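Local coordinates for protein KLLA0E02245p (Kluyveromyces lactis, PDB 4GPS) that removes NAD caps from the 5' ends of RNAs and combines this decapping with 5'-3' exoribonuclease activity, using a divalent metal cation, at residues N91-I96 with T100-E105; E174-V179 with V383-L388; G267-E272 with D375-I380. All blocks are in the same frame, centred on the assembly; numbering follows the deposited sequence.

All three contacts lie within the PD-(D/E)XK nuclease-like fold of the RAI1/DXO family, and each involves a strand or the loop that follows one. Interaction 1 comes first along the chain and is local, a hairpin whose strand 86-95 also pairs with strand 259-268. Interaction 3 uses the far end of strand 259-268 and the loop after it, its centre about 30 Å from that of interaction 1. Interactions 2 and 3 adjoin, their centres about 10 Å apart; both use helix 370-393, and the Lys385-Glu272 salt bridge joins them. Interaction 2 spans the longer chain separation, enclosing interaction 3, so one late helix meets an earlier strand at one place and the loop after another strand at the next.

Interaction 1: residues N91-I96 with T100-E105; sequences NCSYII and TLLWNE
Asn91 and Asn104 open this antiparallel hairpin with a two-way grip. Asn91 N donates to the side-chain OD1 of Asn104 (2.9 Å), while Asn104 N returns a straighter bond to Asn91 O, 169° at the hydrogen, although the donor stands above the carbonyl plane. The two amide planes are turned 78° apart, and their outer atoms find other partners: Asn91 OD1 bonds to Ser107 OG, and Asn104 ND2 to His90 ND1. Next comes Cys92, in a non-hydrogen-bonded pair with Trp103. With SG set between the backbone N and the carbonyl carbon (chi1 65°), the sulfur lies over the six-membered ring of Trp103, 4.2 Å from its centroid, and Cys92 CB adds a CH-pi contact over the same ring. Ser93 and Leu102 form a hydrogen-bonded pair, with Leu102 N meeting Ser93 O in the carbonyl plane at 2.8 Å; Ser93 OG is held by Arg108 N. Tyr94 follows on the face shared with Cys92. Leu101 CD2 packs against Tyr94 CB at 3.5 Å, while the carbonyl oxygen of Thr100 sits at the edge of the tyrosine ring. Ile95 closes the pairing through its N to Thr100 O (3.0 Å), and its CD1 meets Leu102 CD1 on the Ser93 side. The face carrying Tyr94, Leu101 and Trp103 is covered by helix 156-167, where Arg166 makes a cation-pi contact with Trp103. Beyond Asn91-Ile95, the hairpin is continued by strand 259-268, whose Tyr262 and Leu260 share backbone hydrogen bonds with Cys92 and Tyr94.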
# COMPACT_ATOMS: atom_id res chain seq x y z
N ASN A 91 2.62 16.62 0.02
CA ASN A 91 3.28 15.78 -0.94
C ASN A 91 4.68 16.34 -1.05
O ASN A 91 4.92 17.46 -0.63
CB ASN A 91 2.56 15.74 -2.28
CG ASN A 91 2.45 17.08 -2.91
OD1 ASN A 91 3.45 17.69 -3.28
ND2 ASN A 91 1.22 17.55 -3.07
N CYS A 92 5.62 15.54 -1.55
CA CYS A 92 6.97 16.04 -1.69
C CYS A 92 7.80 15.17 -2.59
O CYS A 92 7.58 13.97 -2.68
CB CYS A 92 7.67 16.17 -0.35
SG CYS A 92 7.92 14.61 0.48
N SER A 93 8.74 15.80 -3.28
CA SER A 93 9.64 15.06 -4.14
C SER A 93 10.99 15.10 -3.43
O SER A 93 11.40 16.11 -2.85
CB SER A 93 9.70 15.66 -5.55
OG SER A 93 9.74 17.06 -5.51
N TYR A 94 11.65 13.96 -3.43
CA TYR A 94 12.91 13.83 -2.78
C TYR A 94 13.98 13.62 -3.84
O TYR A 94 14.02 12.57 -4.48
CB TYR A 94 12.81 12.65 -1.80
CG TYR A 94 14.13 12.16 -1.23
CD1 TYR A 94 15.19 13.05 -1.01
CD2 TYR A 94 14.31 10.83 -0.89
CE1 TYR A 94 16.38 12.61 -0.46
CE2 TYR A 94 15.49 10.38 -0.33
CZ TYR A 94 16.52 11.29 -0.11
OH TYR A 94 17.67 10.86 0.49
N ILE A 95 14.83 14.64 -4.05
CA ILE A 95 15.92 14.55 -5.04
C ILE A 95 17.08 13.91 -4.27
O ILE A 95 17.71 14.57 -3.46
CB ILE A 95 16.37 15.97 -5.53
CG1 ILE A 95 15.26 17.01 -5.30
CG2 ILE A 95 16.77 15.91 -7.02
CD1 ILE A 95 13.99 16.76 -6.09
N ILE A 96 17.35 12.63 -4.52
CA ILE A 96 18.39 11.94 -3.75
C ILE A 96 19.80 12.54 -3.68
O ILE A 96 20.45 12.46 -2.64
CB ILE A 96 18.56 10.47 -4.20
CG1 ILE A 96 17.21 9.75 -4.25
CG2 ILE A 96 19.49 9.75 -3.22
CD1 ILE A 96 16.46 9.97 -5.54
N THR A 100 17.57 16.74 -0.67
CA THR A 100 16.54 17.77 -0.60
C THR A 100 15.13 17.27 -0.77
O THR A 100 14.87 16.41 -1.61
CB THR A 100 16.77 18.82 -1.71
OG1 THR A 100 18.00 19.50 -1.47
CG2 THR A 100 15.62 19.80 -1.76
N LEU A 101 14.21 17.80 0.02
CA LEU A 101 12.81 17.46 -0.10
C LEU A 101 12.14 18.74 -0.56
O LEU A 101 12.35 19.79 0.04
CB LEU A 101 12.22 17.06 1.25
CG LEU A 101 12.67 15.77 1.91
CD1 LEU A 101 12.10 15.70 3.31
CD2 LEU A 101 12.21 14.59 1.06
N LEU A 102 11.39 18.68 -1.65
CA LEU A 102 10.67 19.86 -2.11
C LEU A 102 9.21 19.57 -1.75
O LEU A 102 8.62 18.61 -2.25
CB LEU A 102 10.83 20.05 -3.62
CG LEU A 102 12.29 20.16 -4.04
CD1 LEU A 102 12.37 20.34 -5.55
CD2 LEU A 102 12.93 21.33 -3.34
N TRP A 103 8.63 20.41 -0.91
CA TRP A 103 7.26 20.19 -0.50
C TRP A 103 6.18 20.86 -1.32
O TRP A 103 6.36 21.97 -1.84
CB TRP A 103 7.05 20.64 0.96
CG TRP A 103 7.82 19.84 1.95
CD1 TRP A 103 9.10 20.06 2.35
CD2 TRP A 103 7.38 18.66 2.64
NE1 TRP A 103 9.49 19.09 3.24
CE2 TRP A 103 8.45 18.22 3.44
CE3 TRP A 103 6.18 17.94 2.65
CZ2 TRP A 103 8.36 17.08 4.24
CZ3 TRP A 103 6.09 16.82 3.44
CH2 TRP A 103 7.18 16.39 4.23
N ASN A 104 5.05 20.16 -1.43
CA ASN A 104 3.86 20.64 -2.08
C ASN A 104 4.00 21.41 -3.39
O ASN A 104 4.38 20.84 -4.40
CB ASN A 104 3.06 21.43 -1.02
CG ASN A 104 2.75 20.57 0.21
OD1 ASN A 104 2.22 19.46 0.09
ND2 ASN A 104 3.10 21.07 1.39
N GLU A 105 3.67 22.71 -3.38
CA GLU A 105 3.76 23.52 -4.61
C GLU A 105 5.17 23.54 -5.20
O GLU A 105 5.37 23.91 -6.35
CB GLU A 105 3.29 24.97 -4.34
CG GLU A 105 3.99 25.64 -3.16
CD GLU A 105 3.63 27.12 -2.99
OE1 GLU A 105 4.41 28.00 -3.44
OE2 GLU A 105 2.55 27.41 -2.42

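Interaction 2: residues E174-V179 with V383-L388; sequences EKTTFV and VLKQNL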
# COMPACT_ATOMS: atom_id res chain seq x y z
N GLU A 174 -8.18 14.13 19.87
CA GLU A 174 -9.15 13.26 20.52
C GLU A 174 -9.05 11.79 20.07
O GLU A 174 -9.83 10.95 20.51
CB GLU A 174 -10.55 13.77 20.19
CG GLU A 174 -11.53 13.63 21.30
CD GLU A 174 -11.85 14.96 21.89
OE1 GLU A 174 -12.54 15.77 21.23
OE2 GLU A 174 -11.39 15.20 23.01
N LYS A 175 -8.10 11.51 19.17
CA LYS A 175 -7.90 10.15 18.66
C LYS A 175 -6.44 9.74 18.70
O LYS A 175 -5.56 10.58 18.89
CB LYS A 175 -8.42 10.06 17.22
CG LYS A 175 -9.89 10.39 17.11
CD LYS A 175 -10.36 10.55 15.68
CE LYS A 175 -10.60 9.22 15.04
NZ LYS A 175 -11.16 9.43 13.67
N THR A 176 -6.17 8.45 18.57
CA THR A 176 -4.78 7.98 18.50
C THR A 176 -4.50 7.91 16.99
O THR A 176 -5.30 7.38 16.21
CB THR A 176 -4.63 6.55 19.09
OG1 THR A 176 -4.91 6.57 20.49
CG2 THR A 176 -3.21 6.03 18.87
N THR A 177 -3.39 8.49 16.54
CA THR A 177 -3.06 8.43 15.12
C THR A 177 -1.89 7.48 14.93
O THR A 177 -0.92 7.59 15.66
CB THR A 177 -2.63 9.83 14.57
OG1 THR A 177 -3.68 10.77 14.76
CG2 THR A 177 -2.34 9.73 13.07
N PHE A 178 -1.98 6.51 14.01
CA PHE A 178 -0.81 5.66 13.72
C PHE A 178 -0.15 6.36 12.54
O PHE A 178 -0.85 6.75 11.59
CB PHE A 178 -1.17 4.24 13.29
CG PHE A 178 -1.68 3.37 14.41
CD1 PHE A 178 -2.99 3.50 14.87
CD2 PHE A 178 -0.86 2.40 14.97
CE1 PHE A 178 -3.49 2.67 15.87
CE2 PHE A 178 -1.34 1.57 15.97
CZ PHE A 178 -2.67 1.70 16.42
N VAL A 179 1.16 6.54 12.63
CA VAL A 179 1.98 7.22 11.61
C VAL A 179 2.85 6.17 10.92
O VAL A 179 3.62 5.49 11.57
CB VAL A 179 2.88 8.27 12.31
CG1 VAL A 179 3.68 9.08 11.29
CG2 VAL A 179 1.99 9.18 13.17
N VAL A 383 -7.14 -3.49 18.47
CA VAL A 383 -6.41 -4.30 19.43
C VAL A 383 -5.01 -3.68 19.67
O VAL A 383 -4.60 -3.49 20.83
CB VAL A 383 -6.34 -5.77 18.92
CG1 VAL A 383 -5.38 -6.58 19.76
CG2 VAL A 383 -7.75 -6.39 18.95
N LEU A 384 -4.30 -3.35 18.59
CA LEU A 384 -2.96 -2.74 18.71
C LEU A 384 -2.96 -1.41 19.47
O LEU A 384 -2.06 -1.15 20.29
CB LEU A 384 -2.35 -2.51 17.32
CG LEU A 384 -1.90 -3.75 16.56
CD1 LEU A 384 -1.65 -3.42 15.11
CD2 LEU A 384 -0.63 -4.31 17.21
N LYS A 385 -3.95 -0.56 19.22
CA LYS A 385 -4.01 0.73 19.89
C LYS A 385 -4.23 0.59 21.39
O LYS A 385 -3.47 1.15 22.18
CB LYS A 385 -5.12 1.58 19.28
CG LYS A 385 -5.05 3.01 19.77
CD LYS A 385 -5.97 3.26 20.92
CE LYS A 385 -7.40 3.40 20.43
NZ LYS A 385 -8.25 3.92 21.53
N GLN A 386 -5.26 -0.15 21.77
CA GLN A 386 -5.58 -0.36 23.18
C GLN A 386 -4.41 -0.98 23.95
O GLN A 386 -4.06 -0.53 25.04
CB GLN A 386 -6.83 -1.26 23.32
CG GLN A 386 -8.15 -0.52 23.08
CD GLN A 386 -8.32 0.70 23.99
OE1 GLN A 386 -8.65 0.56 25.18
NE2 GLN A 386 -8.06 1.90 23.45
N ASN A 387 -3.80 -2.00 23.35
CA ASN A 387 -2.71 -2.67 24.00
C ASN A 387 -1.36 -1.94 24.00
O ASN A 387 -0.62 -2.00 25.00
CB ASN A 387 -2.58 -4.09 23.43
CG ASN A 387 -3.66 -5.02 23.98
OD1 ASN A 387 -3.69 -5.30 25.18
ND2 ASN A 387 -4.54 -5.49 23.12
N LEU A 388 -1.03 -1.22 22.93
CA LEU A 388 0.25 -0.52 23.00
C LEU A 388 0.11 0.62 24.01
O LEU A 388 1.07 0.93 24.71
CB LEU A 388 0.69 0.03 21.63
CG LEU A 388 1.13 -1.10 20.70
CD1 LEU A 388 1.16 -0.64 19.29
CD2 LEU A 388 2.48 -1.59 21.13
O HOH W 1 -8.10 6.85 21.58
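Thr176 and Phe178, two residues apart on one strand, both point toward Lys385 and meet different lengths of its side chain. The aliphatic part of the lysine crosses Thr176 obliquely: Lys385 CG lies 3.6 Å from Thr176 CB, and Lys385 CD is 3.5 Å from Thr176 OG1. Phe178 meets the root of the same chain at about a right angle. Its ring presents an edge, with CZ 3.8 Å from Lys385 CB and the Lys385 backbone N also near the ring plane, while Leu384 CB makes a looser contact with Phe178 CZ at 4.3 Å. Lys385 leaves the helix with CG anti to its backbone N (chi1 -169°) and then bends at chi2 and chi3, a path that carries the methylenes past the threonine and the ammonium group to a water. Lys385 NZ donates to this water at 2.9 Å, and a weak bond links the water to Thr176 OG1; the charge itself is paired with Glu272 in a salt bridge. With an alanine here, Glu272 would probably lose its cationic mate and a gap would open beside Thr176. Around the contact, strand 176-181 runs between strands 210-213 and 273-285, and the axes of 176-179 and 383-388 run at 107° to each other. On the helix itself, Phe381 meets Phe178 edge-to-face.

Interaction 3: residues G267-E272 with D375-I380; sequences GSLNDE and DWFQHI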
# COMPACT_ATOMS: atom_id res chain seq x y z
N GLY A 267 -6.48 9.80 7.17
CA GLY A 267 -7.77 9.20 7.09
C GLY A 267 -8.20 8.65 8.41
O GLY A 267 -7.39 8.42 9.31
N SER A 268 -9.50 8.44 8.53
CA SER A 268 -10.08 7.95 9.77
C SER A 268 -10.39 6.48 9.62
O SER A 268 -10.91 6.03 8.59
CB SER A 268 -11.35 8.74 10.08
OG SER A 268 -11.85 8.40 11.35
N LEU A 269 -10.03 5.71 10.64
CA LEU A 269 -10.27 4.29 10.63
C LEU A 269 -11.36 3.96 11.65
O LEU A 269 -12.22 3.09 11.41
CB LEU A 269 -8.94 3.59 10.94
CG LEU A 269 -8.60 2.30 11.70
CD1 LEU A 269 -9.77 1.42 12.00
CD2 LEU A 269 -7.61 1.56 10.86
N ASN A 270 -11.34 4.73 12.74
CA ASN A 270 -12.23 4.57 13.89
C ASN A 270 -12.68 5.86 14.50
O ASN A 270 -12.21 6.93 14.16
CB ASN A 270 -11.50 3.91 15.06
CG ASN A 270 -11.80 2.51 15.16
OD1 ASN A 270 -12.52 1.98 14.31
ND2 ASN A 270 -11.28 1.85 16.17
N ASP A 271 -13.53 5.72 15.49
CA ASP A 271 -13.96 6.85 16.25
C ASP A 271 -12.82 7.13 17.22
O ASP A 271 -12.81 8.15 17.90
CB ASP A 271 -15.25 6.51 17.00
CG ASP A 271 -16.48 6.86 16.19
OD1 ASP A 271 -17.58 6.39 16.57
OD2 ASP A 271 -16.36 7.61 15.19
N GLU A 272 -11.84 6.22 17.28
CA GLU A 272 -10.71 6.41 18.20
C GLU A 272 -9.36 6.44 17.48
O GLU A 272 -8.34 6.85 18.05
CB GLU A 272 -10.69 5.28 19.23
CG GLU A 272 -11.88 5.21 20.17
CD GLU A 272 -11.92 3.90 20.95
OE1 GLU A 272 -10.85 3.38 21.33
OE2 GLU A 272 -13.03 3.38 21.18
N ASP A 375 -12.50 -6.17 7.59
CA ASP A 375 -12.90 -6.48 8.97
C ASP A 375 -11.66 -6.68 9.84
O ASP A 375 -11.60 -6.17 10.98
CB ASP A 375 -13.76 -7.75 9.05
CG ASP A 375 -15.15 -7.56 8.44
OD1 ASP A 375 -15.70 -6.43 8.43
OD2 ASP A 375 -15.69 -8.58 7.97
N TRP A 376 -10.68 -7.42 9.30
CA TRP A 376 -9.42 -7.67 10.00
C TRP A 376 -8.73 -6.34 10.33
O TRP A 376 -8.22 -6.15 11.44
CB TRP A 376 -8.50 -8.49 9.11
CG TRP A 376 -7.09 -8.51 9.60
CD1 TRP A 376 -6.02 -7.91 9.02
CD2 TRP A 376 -6.59 -9.17 10.79
NE1 TRP A 376 -4.89 -8.14 9.76
CE2 TRP A 376 -5.21 -8.91 10.85
CE3 TRP A 376 -7.18 -9.94 11.80
CZ2 TRP A 376 -4.39 -9.40 11.89
CZ3 TRP A 376 -6.38 -10.43 12.83
CH2 TRP A 376 -5.00 -10.15 12.86
N PHE A 377 -8.72 -5.45 9.34
CA PHE A 377 -8.15 -4.12 9.45
C PHE A 377 -8.72 -3.38 10.68
O PHE A 377 -7.96 -2.87 11.51
CB PHE A 377 -8.47 -3.32 8.18
CG PHE A 377 -8.03 -1.89 8.21
CD1 PHE A 377 -8.92 -0.88 7.89
CD2 PHE A 377 -6.70 -1.57 8.46
CE1 PHE A 377 -8.47 0.44 7.78
CE2 PHE A 377 -6.24 -0.26 8.35
CZ PHE A 377 -7.13 0.75 8.00
N GLN A 378 -10.05 -3.32 10.76
CA GLN A 378 -10.78 -2.68 11.85
C GLN A 378 -10.41 -3.32 13.17
O GLN A 378 -10.27 -2.62 14.18
CB GLN A 378 -12.29 -2.84 11.67
CG GLN A 378 -12.92 -1.89 10.63
CD GLN A 378 -12.76 -0.42 11.01
OE1 GLN A 378 -12.93 -0.06 12.18
NE2 GLN A 378 -12.44 0.43 10.03
N HIS A 379 -10.25 -4.65 13.16
CA HIS A 379 -9.93 -5.40 14.37
C HIS A 379 -8.54 -5.20 14.98
O HIS A 379 -8.46 -4.67 16.09
CB HIS A 379 -10.14 -6.91 14.18
CG HIS A 379 -9.93 -7.72 15.43
ND1 HIS A 379 -10.87 -7.81 16.43
CD2 HIS A 379 -8.87 -8.44 15.85
CE1 HIS A 379 -10.40 -8.55 17.42
NE2 HIS A 379 -9.19 -8.95 17.09
N ILE A 380 -7.46 -5.61 14.30
CA ILE A 380 -6.11 -5.48 14.90
C ILE A 380 -5.73 -4.08 15.17
O ILE A 380 -4.95 -3.85 16.08
CB ILE A 380 -4.89 -6.05 14.09
CG1 ILE A 380 -5.29 -6.28 12.66
CG2 ILE A 380 -4.21 -7.21 14.83
CD1 ILE A 380 -5.15 -5.04 11.90
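This is a loop-to-helix contact of mixed character, in which the turn following strand 259-268 rests against helix 370-393, away from the annotated metal and substrate sites. Two neighbouring helix residues, Phe377 and Gln378, receive Leu269, one with a ring face and the other with an amide. The two branches of the leucine divide the work. Its CD2 lies over one face of the Phe377 ring, toward the rim, the two side chains coming from opposite directions; the modelled approach is too close to be reliable in detail, so only the general placement carries weight. The other branch, Leu269 CD1, runs beside the Gln378 amide, 3.5 Å from Gln378 NE2. Phe377 extends toward the loop because its CG stands anti to the backbone N (chi1 175°), whereas Gln378 bends at chi2 and turns its amide back to the loop backbone. There Gln378 NE2 donates to Leu269 O at 3.0 Å, with an angle of 156° at the hydrogen. The acceptor lies in the plane of the glutamine amide, although the donor is tilted 23° from the plane of the leucine carbonyl. Phe381, one helical turn beyond Phe377, also touches Leu269, and helix 182-190 contributes Ile189 against Phe377. Farther along the loop, Glu272 forms a salt bridge with Lys385 and accepts a hydrogen bond from Gln382, extending the attachment along the helix. Chemically, the contact sets apolar and polar parts of one residue side by side: Leu269 and Phe377 are both buried, though the detail of their meeting is doubtful, while the carbonyl oxygen of Leu269, in a non-strand part of the chain, accepts from a helix side chain, Gln378.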